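Local structure of uncharacterized protein conserved in bacteria (Streptococcus suis, 4FZQ) at residues L14-E19 with G37-K42; E18-D23 with L73-L78; S31-E36 with Q69-V74; V43-D48 with L60-V65. The protein probably helps a streptococcal surface antigen mediate attachment of the bacterium to host cells, as its G5 domain. The protein carries 1 engineered substitution. All blocks are in the same frame, centred on the assembly; numbering follows the deposited sequence.

None of the four contacts encloses a large core: interactions 1, 3 and 4 are surface contacts and interaction 2 is partly buried. Interactions 2 and 3 share L73 and V74, so strand 71-75 is gripped from both of its edges, parallel by strand 18-22 and antiparallel by strand 31-35. Interaction 4 belongs to the other three-stranded sheet, its centre about 37 Å from that of interaction 2. Interaction 1 lies between the sheets, sharing E18 and E19 with interaction 2 and strand 41-50 with interaction 4. Its chemistry differs accordingly: one direct backbone bond helped by waters, against four or five direct backbone bonds in each strand pair.

Interaction 1 of 4, residues L14-E19 with G37-K42; sequences LPIKEE and GKAGKK
L14 lays its branched end over the backbone of G40 and K41, with CD1 3.3 Å from K41 N. With CG anti to its own carbonyl carbon (chi1 -59°), L14 sets CG, like CB, against G40 C. The other methyl, CD2, reaches CB of K42, whose side chain crosses that of L14 at about a right angle. The segments share one direct hydrogen bond, from L14 N to G40 O at 3.1 Å; it is straight at hydrogen (179°), but the donor stands well above the carbonyl plane. On the other side of P15, I16 CD1 rests on A39 CB at 3.5 Å, and that same CB lies 3.4 Å from L14 O. Two waters extend the link: water 1 accepts from G40 N at 2.9 Å and lies close to P15 O, while water 2 accepts from K17 N at 2.8 Å and is at most weakly bonded to K38 O. The contact pairs two connecting stretches, one leading into strand 18-22 and the other into strand 41-50. It therefore sits where the two sheets meet, with L14 also touching V65 of strand 55-66 and I16 touching R71 of strand 71-75.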
loop_
_atom_site.group_PDB
_atom_site.type_symbol
_atom_site.label_atom_id
_atom_site.label_comp_id
_atom_site.label_asym_id
_atom_site.label_seq_id
_atom_site.Cartn_x
_atom_site.Cartn_y
_atom_site.Cartn_z
ATOM N N LEU A 14 -11.186 3.700 -3.666
ATOM C CA LEU A 14 -10.083 3.967 -4.570
ATOM C C LEU A 14 -9.193 5.026 -3.948
ATOM O O LEU A 14 -9.664 5.895 -3.208
ATOM C CB LEU A 14 -10.610 4.506 -5.894
ATOM C CG LEU A 14 -11.576 3.583 -6.620
ATOM C CD1 LEU A 14 -12.097 4.258 -7.873
ATOM C CD2 LEU A 14 -10.848 2.300 -6.959
ATOM N N PRO A 15 -7.893 4.967 -4.240
ATOM C CA PRO A 15 -6.929 5.944 -3.711
ATOM C C PRO A 15 -7.406 7.362 -4.065
ATOM O O PRO A 15 -7.829 7.605 -5.200
ATOM C CB PRO A 15 -5.644 5.599 -4.457
ATOM C CG PRO A 15 -5.799 4.120 -4.745
ATOM C CD PRO A 15 -7.242 3.990 -5.133
ATOM N N ILE A 16 -7.350 8.291 -3.114
ATOM C CA ILE A 16 -7.772 9.658 -3.397
ATOM C C ILE A 16 -6.787 10.250 -4.396
ATOM O O ILE A 16 -5.580 10.094 -4.250
ATOM C CB ILE A 16 -7.772 10.549 -2.129
ATOM C CG1 ILE A 16 -8.993 10.248 -1.253
ATOM C CG2 ILE A 16 -7.816 12.019 -2.522
ATOM C CD1 ILE A 16 -9.008 8.894 -0.563
ATOM N N LYS A 17 -7.291 10.911 -5.428
ATOM C CA LYS A 17 -6.399 11.520 -6.396
ATOM C C LYS A 17 -6.120 12.926 -5.887
ATOM O O LYS A 17 -7.038 13.616 -5.433
ATOM C CB LYS A 17 -7.051 11.584 -7.774
ATOM C CG LYS A 17 -7.342 10.232 -8.406
ATOM C CD LYS A 17 -7.951 10.428 -9.788
ATOM C CE LYS A 17 -8.276 9.105 -10.455
ATOM N NZ LYS A 17 -9.377 8.417 -9.737
ATOM N N GLU A 18 -4.860 13.351 -5.943
ATOM C CA GLU A 18 -4.514 14.678 -5.466
ATOM C C GLU A 18 -3.949 15.551 -6.570
ATOM O O GLU A 18 -2.908 15.245 -7.158
ATOM C CB GLU A 18 -3.495 14.595 -4.329
ATOM C CG GLU A 18 -3.361 15.890 -3.528
ATOM C CD GLU A 18 -2.294 15.818 -2.437
ATOM O OE1 GLU A 18 -1.095 15.902 -2.767
ATOM O OE2 GLU A 18 -2.652 15.668 -1.248
ATOM N N GLU A 19 -4.634 16.651 -6.842
ATOM C CA GLU A 19 -4.179 17.576 -7.859
ATOM C C GLU A 19 -3.281 18.636 -7.228
ATOM O O GLU A 19 -3.603 19.168 -6.168
ATOM C CB GLU A 19 -5.373 18.263 -8.518
ATOM C CG GLU A 19 -4.968 19.322 -9.501
ATOM C CD GLU A 19 -6.141 20.015 -10.150
ATOM O OE1 GLU A 19 -7.301 19.724 -9.774
ATOM O OE2 GLU A 19 -5.895 20.858 -11.042
ATOM N N GLY A 37 -11.370 16.419 -1.143
ATOM C CA GLY A 37 -11.642 15.317 -2.047
ATOM C C GLY A 37 -12.125 14.046 -1.377
ATOM O O GLY A 37 -11.699 13.711 -0.273
ATOM N N LYS A 38 -13.028 13.345 -2.054
ATOM C CA LYS A 38 -13.593 12.095 -1.558
ATOM C C LYS A 38 -13.107 10.933 -2.400
ATOM O O LYS A 38 -12.961 11.050 -3.612
ATOM C CB LYS A 38 -15.123 12.144 -1.600
ATOM C CG LYS A 38 -15.762 12.953 -0.475
ATOM C CD LYS A 38 -16.209 14.347 -0.918
ATOM C CE LYS A 38 -17.444 14.290 -1.821
ATOM N NZ LYS A 38 -18.020 15.642 -2.088
ATOM N N ALA A 39 -12.867 9.805 -1.753
ATOM C CA ALA A 39 -12.390 8.615 -2.446
ATOM C C ALA A 39 -13.352 8.121 -3.521
ATOM O O ALA A 39 -14.572 8.246 -3.390
ATOM C CB ALA A 39 -12.140 7.498 -1.437
ATOM N N GLY A 40 -12.784 7.573 -4.591
ATOM C CA GLY A 40 -13.591 7.013 -5.652
ATOM C C GLY A 40 -14.100 5.664 -5.161
ATOM O O GLY A 40 -13.848 5.273 -4.023
ATOM N N LYS A 41 -14.770 4.914 -6.017
ATOM C CA LYS A 41 -15.336 3.661 -5.563
ATOM C C LYS A 41 -15.316 2.534 -6.596
ATOM O O LYS A 41 -15.553 2.755 -7.783
ATOM C CB LYS A 41 -16.771 3.955 -5.129
ATOM C CG LYS A 41 -17.380 2.998 -4.149
ATOM C CD LYS A 41 -18.682 3.596 -3.598
ATOM C CE LYS A 41 -18.414 4.884 -2.808
ATOM N NZ LYS A 41 -19.652 5.470 -2.218
ATOM N N LYS A 42 -15.021 1.327 -6.135
ATOM C CA LYS A 42 -15.027 0.156 -7.007
ATOM C C LYS A 42 -15.969 -0.835 -6.344
ATOM O O LYS A 42 -15.635 -1.441 -5.329
ATOM C CB LYS A 42 -13.638 -0.441 -7.121
ATOM C CG LYS A 42 -13.555 -1.726 -7.915
ATOM C CD LYS A 42 -12.112 -2.201 -7.924
ATOM C CE LYS A 42 -11.982 -3.641 -8.374
ATOM N NZ LYS A 42 -10.626 -4.185 -8.027
HETATM O O HOH W 1 -10.181 8.248 -5.680
HETATM O O HOH W 2 -10.133 11.108 -5.481
#

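Interaction 2 of 4, residues E18-D23 with L73-L78; sequences EEIRYD and LVKGSL
I20 and L73 pair as a parallel β-bridge, and the backbone bonds around them define the register. L73 N donates to E19 O at 2.7 Å and R21 N to L73 O at 2.8 Å; K75 N then donates to R21 O, and D23 N to K75 O at 2.9 Å. This alternation is that of parallel strands, whose short axes lie 4.7 Å apart at 25°. CA-H groups add to it, V74 CA approaching R21 O at 3.3 Å.

Apolar contacts occupy both faces. On the face of I20 and K75, I20 CG2 touches K75 CD at 3.7 Å; on the opposite face, that of V74, D23 CB meets V74 CG1 at 3.5 Å. Chi1 of 172° directs CG of Y22 toward the chain after the strand, where CG and CD1 meet S77; G76 C is at the ring edge and L78 CB over one face, toward the rim.

The charged contact is local to strand 18-22, where R21 NH2 forms a salt bridge with E19 OE1 at 2.7 Å. K30 of the second subunit also pairs with E19. Strand 18-22 is an outer strand of its sheet within the chain, and strand 71-75 is the middle one, flanked beyond by strand 31-35.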
loop_
_atom_site.group_PDB
_atom_site.type_symbol
_atom_site.label_atom_id
_atom_site.label_comp_id
_atom_site.label_asym_id
_atom_site.label_seq_id
_atom_site.Cartn_x
_atom_site.Cartn_y
_atom_site.Cartn_z
ATOM N N GLU A 18 -4.860 13.351 -5.943
ATOM C CA GLU A 18 -4.514 14.678 -5.466
ATOM C C GLU A 18 -3.949 15.551 -6.570
ATOM O O GLU A 18 -2.908 15.245 -7.158
ATOM C CB GLU A 18 -3.495 14.595 -4.329
ATOM C CG GLU A 18 -3.361 15.890 -3.528
ATOM C CD GLU A 18 -2.294 15.818 -2.437
ATOM O OE1 GLU A 18 -1.095 15.902 -2.767
ATOM O OE2 GLU A 18 -2.652 15.668 -1.248
ATOM N N GLU A 19 -4.634 16.651 -6.842
ATOM C CA GLU A 19 -4.179 17.576 -7.859
ATOM C C GLU A 19 -3.281 18.636 -7.228
ATOM O O GLU A 19 -3.603 19.168 -6.168
ATOM C CB GLU A 19 -5.373 18.263 -8.518
ATOM C CG GLU A 19 -4.968 19.322 -9.501
ATOM C CD GLU A 19 -6.141 20.015 -10.150
ATOM O OE1 GLU A 19 -7.301 19.724 -9.774
ATOM O OE2 GLU A 19 -5.895 20.858 -11.042
ATOM N N ILE A 20 -2.137 18.911 -7.852
ATOM C CA ILE A 20 -1.247 19.957 -7.363
ATOM C C ILE A 20 -1.461 21.085 -8.361
ATOM O O ILE A 20 -1.229 20.938 -9.562
ATOM C CB ILE A 20 0.251 19.549 -7.345
ATOM C CG1 ILE A 20 0.537 18.592 -6.189
ATOM C CG2 ILE A 20 1.116 20.780 -7.106
ATOM C CD1 ILE A 20 0.115 18.995 -4.792
ATOM N N ARG A 21 -1.917 22.211 -7.846
ATOM C CA ARG A 21 -2.231 23.361 -8.667
ATOM C C ARG A 21 -1.346 24.540 -8.251
ATOM O O ARG A 21 -1.072 24.722 -7.069
ATOM C CB ARG A 21 -3.716 23.658 -8.460
ATOM C CG ARG A 21 -4.354 24.616 -9.409
ATOM C CD ARG A 21 -5.858 24.683 -9.140
ATOM N NE ARG A 21 -6.546 23.447 -9.501
ATOM C CZ ARG A 21 -7.867 23.314 -9.535
ATOM N NH1 ARG A 21 -8.641 24.345 -9.224
ATOM N NH2 ARG A 21 -8.419 22.161 -9.892
ATOM N N TYR A 22 -0.876 25.320 -9.219
ATOM C CA TYR A 22 -0.024 26.475 -8.918
ATOM C C TYR A 22 -0.832 27.761 -8.824
ATOM O O TYR A 22 -1.738 27.987 -9.614
ATOM C CB TYR A 22 1.060 26.662 -9.994
ATOM C CG TYR A 22 1.868 27.956 -9.857
ATOM C CD1 TYR A 22 2.515 28.279 -8.660
ATOM C CD2 TYR A 22 2.014 28.833 -10.934
ATOM C CE1 TYR A 22 3.290 29.436 -8.542
ATOM C CE2 TYR A 22 2.785 29.993 -10.828
ATOM C CZ TYR A 22 3.425 30.290 -9.630
ATOM O OH TYR A 22 4.220 31.420 -9.521
ATOM N N ASP A 23 -0.490 28.596 -7.850
ATOM C CA ASP A 23 -1.150 29.881 -7.664
ATOM C C ASP A 23 -0.029 30.896 -7.463
ATOM O O ASP A 23 0.700 30.832 -6.474
ATOM C CB ASP A 23 -2.065 29.838 -6.433
ATOM C CG ASP A 23 -2.793 31.156 -6.187
ATOM O OD1 ASP A 23 -3.635 31.202 -5.259
ATOM O OD2 ASP A 23 -2.529 32.144 -6.913
ATOM N N LEU A 73 -4.415 20.453 -3.933
ATOM C CA LEU A 73 -3.378 21.124 -3.167
ATOM C C LEU A 73 -2.910 22.317 -3.998
ATOM O O LEU A 73 -2.529 22.164 -5.158
ATOM C CB LEU A 73 -2.201 20.187 -2.892
ATOM C CG LEU A 73 -1.218 20.744 -1.853
ATOM C CD1 LEU A 73 -1.875 20.663 -0.481
ATOM C CD2 LEU A 73 0.091 19.968 -1.854
ATOM N N VAL A 74 -2.961 23.505 -3.407
ATOM C CA VAL A 74 -2.555 24.727 -4.096
ATOM C C VAL A 74 -1.258 25.250 -3.482
ATOM O O VAL A 74 -1.176 25.457 -2.275
ATOM C CB VAL A 74 -3.657 25.820 -3.991
ATOM C CG1 VAL A 74 -3.313 26.987 -4.886
ATOM C CG2 VAL A 74 -5.015 25.248 -4.400
ATOM N N LYS A 75 -0.240 25.452 -4.313
ATOM C CA LYS A 75 1.040 25.939 -3.824
ATOM C C LYS A 75 1.597 27.102 -4.643
ATOM O O LYS A 75 1.118 27.412 -5.746
ATOM C CB LYS A 75 2.048 24.795 -3.781
ATOM C CG LYS A 75 2.199 24.068 -5.093
ATOM C CD LYS A 75 3.177 22.912 -4.964
ATOM C CE LYS A 75 4.572 23.397 -4.632
ATOM N NZ LYS A 75 5.549 22.276 -4.598
ATOM N N GLY A 76 2.628 27.731 -4.088
ATOM C CA GLY A 76 3.232 28.878 -4.729
ATOM C C GLY A 76 4.425 28.583 -5.603
ATOM O O GLY A 76 5.313 29.423 -5.745
ATOM N N SER A 77 4.467 27.388 -6.178
ATOM C CA SER A 77 5.566 27.029 -7.071
ATOM C C SER A 77 5.014 26.112 -8.147
ATOM O O SER A 77 3.962 25.517 -7.961
ATOM C CB SER A 77 6.668 26.300 -6.312
ATOM O OG SER A 77 6.948 26.917 -5.072
ATOM N N LEU A 78 5.704 25.991 -9.272
ATOM C CA LEU A 78 5.210 25.101 -10.305
ATOM C C LEU A 78 6.124 23.905 -10.489
ATOM O O LEU A 78 7.254 24.049 -10.945
ATOM C CB LEU A 78 5.075 25.813 -11.647
ATOM C CG LEU A 78 4.589 24.887 -12.780
ATOM C CD1 LEU A 78 3.184 24.396 -12.477
ATOM C CD2 LEU A 78 4.617 25.604 -14.115
#

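Interaction 3 of 4, residues S31-E36 with Q69-V74; sequences SYLLQE and QNRILV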
loop_
_atom_site.group_PDB
_atom_site.type_symbol
_atom_site.label_atom_id
_atom_site.label_comp_id
_atom_site.label_asym_id
_atom_site.label_seq_id
_atom_site.Cartn_x
_atom_site.Cartn_y
_atom_site.Cartn_z
ATOM N N SER A 31 1.226 26.966 0.959
ATOM C CA SER A 31 0.316 26.093 0.232
ATOM C C SER A 31 -0.824 25.655 1.134
ATOM O O SER A 31 -0.635 25.451 2.328
ATOM C CB SER A 31 1.050 24.858 -0.277
ATOM O OG SER A 31 1.357 23.996 0.799
ATOM N N TYR A 32 -2.005 25.509 0.552
ATOM C CA TYR A 32 -3.192 25.088 1.285
ATOM C C TYR A 32 -3.991 24.141 0.392
ATOM O O TYR A 32 -3.746 24.068 -0.813
ATOM C CB TYR A 32 -4.052 26.308 1.627
ATOM C CG TYR A 32 -4.480 27.087 0.405
ATOM C CD1 TYR A 32 -3.561 27.839 -0.321
ATOM C CD2 TYR A 32 -5.789 27.022 -0.063
ATOM C CE1 TYR A 32 -3.935 28.506 -1.490
ATOM C CE2 TYR A 32 -6.173 27.681 -1.231
ATOM C CZ TYR A 32 -5.238 28.421 -1.941
ATOM O OH TYR A 32 -5.594 29.064 -3.109
ATOM N N LEU A 33 -4.938 23.407 0.962
ATOM C CA LEU A 33 -5.731 22.526 0.125
ATOM C C LEU A 33 -7.010 23.244 -0.247
ATOM O O LEU A 33 -7.643 23.872 0.592
ATOM C CB LEU A 33 -6.022 21.191 0.824
ATOM C CG LEU A 33 -6.773 21.072 2.148
ATOM C CD1 LEU A 33 -8.197 21.582 2.018
ATOM C CD2 LEU A 33 -6.784 19.597 2.555
ATOM N N LEU A 34 -7.365 23.179 -1.525
ATOM C CA LEU A 34 -8.566 23.832 -2.022
ATOM C C LEU A 34 -9.788 23.016 -1.629
ATOM O O LEU A 34 -10.858 23.564 -1.378
ATOM C CB LEU A 34 -8.509 23.953 -3.539
ATOM C CG LEU A 34 -8.757 25.343 -4.117
ATOM C CD1 LEU A 34 -8.897 25.224 -5.628
ATOM C CD2 LEU A 34 -10.011 25.953 -3.505
ATOM N N GLN A 35 -9.626 21.698 -1.612
ATOM C CA GLN A 35 -10.702 20.804 -1.222
ATOM C C GLN A 35 -10.078 19.472 -0.831
ATOM O O GLN A 35 -9.049 19.070 -1.377
ATOM C CB GLN A 35 -11.731 20.648 -2.352
ATOM C CG GLN A 35 -11.388 19.649 -3.427
ATOM C CD GLN A 35 -12.428 19.606 -4.546
ATOM O OE1 GLN A 35 -12.357 18.762 -5.439
ATOM N NE2 GLN A 35 -13.392 20.522 -4.505
ATOM N N GLU A 36 -10.695 18.797 0.133
ATOM C CA GLU A 36 -10.158 17.540 0.629
ATOM C C GLU A 36 -10.374 16.336 -0.271
ATOM O O GLU A 36 -9.649 15.353 -0.174
ATOM C CB GLU A 36 -10.708 17.267 2.034
ATOM C CG GLU A 36 -10.368 18.389 3.021
ATOM C CD GLU A 36 -10.222 17.911 4.460
ATOM O OE1 GLU A 36 -11.238 17.499 5.069
ATOM O OE2 GLU A 36 -9.082 17.952 4.979
ATOM N N GLN A 69 -13.829 12.478 -5.897
ATOM C CA GLN A 69 -13.616 13.914 -5.935
ATOM C C GLN A 69 -12.149 14.159 -5.609
ATOM O O GLN A 69 -11.634 13.636 -4.623
ATOM C CB GLN A 69 -14.518 14.593 -4.903
ATOM C CG GLN A 69 -14.351 16.098 -4.796
ATOM C CD GLN A 69 -15.194 16.691 -3.677
ATOM O OE1 GLN A 69 -16.415 16.755 -3.779
ATOM N NE2 GLN A 69 -14.541 17.120 -2.598
ATOM N N ASN A 70 -11.477 14.942 -6.446
ATOM C CA ASN A 70 -10.065 15.240 -6.230
ATOM C C ASN A 70 -9.773 16.065 -4.987
ATOM O O ASN A 70 -10.565 16.908 -4.566
ATOM C CB ASN A 70 -9.465 16.015 -7.408
ATOM C CG ASN A 70 -9.181 15.148 -8.614
ATOM O OD1 ASN A 70 -9.274 13.919 -8.559
ATOM N ND2 ASN A 70 -8.815 15.791 -9.724
ATOM N N ARG A 71 -8.614 15.800 -4.406
ATOM C CA ARG A 71 -8.131 16.552 -3.276
ATOM C C ARG A 71 -7.289 17.575 -4.044
ATOM O O ARG A 71 -6.498 17.198 -4.915
ATOM C CB ARG A 71 -7.247 15.655 -2.418
ATOM C CG ARG A 71 -6.544 16.329 -1.256
ATOM C CD ARG A 71 -5.715 15.304 -0.496
ATOM N NE ARG A 71 -4.805 15.922 0.464
ATOM C CZ ARG A 71 -5.196 16.544 1.572
ATOM N NH1 ARG A 71 -6.490 16.624 1.864
ATOM N NH2 ARG A 71 -4.296 17.093 2.379
ATOM N N ILE A 72 -7.471 18.859 -3.779
ATOM C CA ILE A 72 -6.687 19.848 -4.504
ATOM C C ILE A 72 -5.696 20.568 -3.600
ATOM O O ILE A 72 -6.086 21.213 -2.622
ATOM C CB ILE A 72 -7.583 20.916 -5.199
ATOM C CG1 ILE A 72 -8.317 20.316 -6.400
ATOM C CG2 ILE A 72 -6.730 22.053 -5.715
ATOM C CD1 ILE A 72 -8.040 18.864 -6.806
ATOM N N LEU A 73 -4.415 20.453 -3.933
ATOM C CA LEU A 73 -3.378 21.124 -3.167
ATOM C C LEU A 73 -2.910 22.317 -3.998
ATOM O O LEU A 73 -2.529 22.164 -5.158
ATOM C CB LEU A 73 -2.201 20.187 -2.892
ATOM C CG LEU A 73 -1.218 20.744 -1.853
ATOM C CD1 LEU A 73 -1.875 20.663 -0.481
ATOM C CD2 LEU A 73 0.091 19.968 -1.854
ATOM N N VAL A 74 -2.961 23.505 -3.407
ATOM C CA VAL A 74 -2.555 24.727 -4.096
ATOM C C VAL A 74 -1.258 25.250 -3.482
ATOM O O VAL A 74 -1.176 25.457 -2.275
ATOM C CB VAL A 74 -3.657 25.820 -3.991
ATOM C CG1 VAL A 74 -3.313 26.987 -4.886
ATOM C CG2 VAL A 74 -5.015 25.248 -4.400
HETATM O O HOH W 3 -7.807 13.905 1.238
#
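V74, Q35 and R71 have the most surface buried here. V74 is set against Y32, the two side chains lying side by side and pointing the same way. V74 CB sits over one face of the ring, offset toward the rim, 4.0 Å from the centroid in a CH-pi contact 25° off the normal. The first torsion of Y32 sets CG between the backbone N and the carbonyl carbon (chi1 58°), and the ring carried on it faces V74. Beneath it the residues form an antiparallel hydrogen-bonded pair, Y32 N donating to V74 O and V74 N to Y32 O at 2.8 Å. V74 CG2 also packs on L34 CG, while L34 CB touches I72 CG2 at 3.4 Å and L34 N donates to I72 O.

Q35 crosses Q69 obliquely, and its backbone O accepts from I72 N at 2.9 Å, beyond the corner the chain turns at L34.

R71 points away overall, yet its CB touches E36 O at 3.3 Å. Its extended side chain crosses that of L33 at about a right angle, with L33 CD2 by the guanidinium nitrogens, and E36 O lies at the guanidinium edge. Water 3 donates to E36 O at 2.7 Å and accepts a weak bond from NH1, while NE is engaged by E18 in a salt bridge.

The arrangement is an antiparallel strand pairing at 164°, completing the mixed three-stranded sheet of this G5 domain, in which strand 71-75 lies between 18-22 and 31-35.

Interaction 4 of 4, residues V43-D48 with L60-V65; sequences VSVYQD and LLSETV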
loop_
_atom_site.group_PDB
_atom_site.type_symbol
_atom_site.label_atom_id
_atom_site.label_comp_id
_atom_site.label_asym_id
_atom_site.label_seq_id
_atom_site.Cartn_x
_atom_site.Cartn_y
_atom_site.Cartn_z
ATOM N N VAL A 43 -17.165 -0.973 -6.906
ATOM C CA VAL A 43 -18.163 -1.883 -6.358
ATOM C C VAL A 43 -18.303 -3.163 -7.170
ATOM O O VAL A 43 -18.574 -3.125 -8.368
ATOM C CB VAL A 43 -19.541 -1.226 -6.295
ATOM C CG1 VAL A 43 -20.544 -2.211 -5.786
ATOM C CG2 VAL A 43 -19.494 -0.006 -5.403
ATOM N N SER A 44 -18.107 -4.295 -6.507
ATOM C CA SER A 44 -18.237 -5.580 -7.160
ATOM C C SER A 44 -19.447 -6.302 -6.591
ATOM O O SER A 44 -19.671 -6.303 -5.374
ATOM C CB SER A 44 -16.989 -6.432 -6.932
ATOM O OG SER A 44 -15.833 -5.798 -7.418
ATOM N N VAL A 45 -20.240 -6.894 -7.477
ATOM C CA VAL A 45 -21.398 -7.663 -7.048
ATOM C C VAL A 45 -21.025 -9.116 -7.291
ATOM O O VAL A 45 -20.639 -9.486 -8.404
ATOM C CB VAL A 45 -22.654 -7.331 -7.864
ATOM C CG1 VAL A 45 -23.788 -8.282 -7.472
ATOM C CG2 VAL A 45 -23.072 -5.895 -7.616
ATOM N N TYR A 46 -21.119 -9.928 -6.244
ATOM C CA TYR A 46 -20.778 -11.339 -6.350
ATOM C C TYR A 46 -21.991 -12.198 -6.128
ATOM O O TYR A 46 -23.017 -11.733 -5.620
ATOM C CB TYR A 46 -19.748 -11.743 -5.294
ATOM C CG TYR A 46 -18.392 -11.107 -5.440
ATOM C CD1 TYR A 46 -18.098 -9.893 -4.822
ATOM C CD2 TYR A 46 -17.398 -11.723 -6.197
ATOM C CE1 TYR A 46 -16.834 -9.307 -4.957
ATOM C CE2 TYR A 46 -16.147 -11.153 -6.339
ATOM C CZ TYR A 46 -15.868 -9.945 -5.716
ATOM O OH TYR A 46 -14.622 -9.381 -5.845
ATOM N N GLN A 47 -21.870 -13.465 -6.512
ATOM C CA GLN A 47 -22.944 -14.416 -6.273
ATOM C C GLN A 47 -22.334 -15.660 -5.657
ATOM O O GLN A 47 -21.418 -16.260 -6.216
ATOM C CB GLN A 47 -23.675 -14.800 -7.541
ATOM C CG GLN A 47 -24.963 -15.500 -7.199
ATOM C CD GLN A 47 -25.739 -15.944 -8.405
ATOM O OE1 GLN A 47 -26.956 -16.097 -8.338
ATOM N NE2 GLN A 47 -25.045 -16.169 -9.513
ATOM N N ASP A 48 -22.840 -16.038 -4.490
ATOM C CA ASP A 48 -22.330 -17.202 -3.789
ATOM C C ASP A 48 -23.287 -18.370 -3.888
ATOM O O ASP A 48 -24.501 -18.175 -3.990
ATOM C CB ASP A 48 -22.126 -16.871 -2.312
ATOM C CG ASP A 48 -21.061 -15.817 -2.084
ATOM O OD1 ASP A 48 -21.158 -15.100 -1.067
ATOM O OD2 ASP A 48 -20.127 -15.712 -2.902
ATOM N N LEU A 60 -18.248 -13.527 -9.929
ATOM C CA LEU A 60 -18.268 -12.077 -9.977
ATOM C C LEU A 60 -19.323 -11.730 -11.032
ATOM O O LEU A 60 -19.204 -12.127 -12.182
ATOM C CB LEU A 60 -16.900 -11.550 -10.412
ATOM C CG LEU A 60 -16.821 -10.043 -10.678
ATOM C CD1 LEU A 60 -17.024 -9.280 -9.369
ATOM C CD2 LEU A 60 -15.469 -9.698 -11.290
ATOM N N LEU A 61 -20.356 -11.007 -10.632
ATOM C CA LEU A 61 -21.419 -10.637 -11.544
ATOM C C LEU A 61 -21.154 -9.332 -12.287
ATOM O O LEU A 61 -21.450 -9.224 -13.480
ATOM C CB LEU A 61 -22.735 -10.535 -10.778
ATOM C CG LEU A 61 -23.738 -11.687 -10.897
ATOM C CD1 LEU A 61 -23.029 -13.026 -11.018
ATOM C CD2 LEU A 61 -24.665 -11.641 -9.690
ATOM N N SER A 62 -20.599 -8.343 -11.585
ATOM C CA SER A 62 -20.302 -7.053 -12.192
ATOM C C SER A 62 -19.311 -6.254 -11.372
ATOM O O SER A 62 -19.141 -6.480 -10.174
ATOM C CB SER A 62 -21.578 -6.239 -12.366
ATOM O OG SER A 62 -22.222 -6.033 -11.123
ATOM N N GLU A 63 -18.677 -5.295 -12.031
ATOM C CA GLU A 63 -17.677 -4.462 -11.400
ATOM C C GLU A 63 -17.864 -3.034 -11.924
ATOM O O GLU A 63 -17.698 -2.764 -13.118
ATOM C CB GLU A 63 -16.303 -5.022 -11.759
ATOM C CG GLU A 63 -15.146 -4.558 -10.927
ATOM C CD GLU A 63 -13.868 -5.272 -11.323
ATOM O OE1 GLU A 63 -13.755 -6.488 -11.053
ATOM O OE2 GLU A 63 -12.978 -4.625 -11.922
ATOM N N THR A 64 -18.227 -2.134 -11.015
ATOM C CA THR A 64 -18.478 -0.738 -11.334
ATOM C C THR A 64 -17.448 0.185 -10.697
ATOM O O THR A 64 -17.235 0.146 -9.494
ATOM C CB THR A 64 -19.859 -0.326 -10.825
ATOM O OG1 THR A 64 -20.857 -1.156 -11.429
ATOM C CG2 THR A 64 -20.138 1.138 -11.140
ATOM N N VAL A 65 -16.813 1.022 -11.504
ATOM C CA VAL A 65 -15.822 1.953 -10.992
ATOM C C VAL A 65 -16.351 3.375 -11.119
ATOM O O VAL A 65 -16.644 3.828 -12.219
ATOM C CB VAL A 65 -14.495 1.833 -11.763
ATOM C CG1 VAL A 65 -13.594 3.002 -11.434
ATOM C CG2 VAL A 65 -13.800 0.533 -11.387
HETATM O O HOH W 4 -20.713 -3.690 -10.207
HETATM O O HOH W 5 -13.867 -6.611 -8.630
#
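V45 faces both L61 and S62 in a classic β-bulge within the hairpin of strands 41-50 and 55-66. V45 O accepts two N-H groups: L61 N gives the shorter bond at 2.7 Å, and S62 N a weak one at 3.4 Å. V45 N in turn donates to S62 O. Ahead of the bulge the pairing is regular, since V43 N donates to T64 O and T64 N to V43 O at 2.8 Å with an almost straight N-H...O angle of 175°.

V43 O is gripped a second time by water 4, which donates to it at 2.9 Å and also hydrogen-bonds the hydroxyls of S62 and T64. T64 OG1 has a further partner, the same atom of T64 in the third subunit, where an antiparallel strand pairing carries the sheet on across the interface. On the other face, water 5 lies between S44 OG and E63 OE1.

Apolar groups fill in around the bulge. L61 CD2 touches both V45 CG1 and Q47 CB, the latter at 3.9 Å. Chi1 of -66° turns CG of Y46 anti to its carbonyl carbon, and L60 CD1 sits over one face of the Y46 ring, offset toward the rim and 3.7 Å from Y46 CE2.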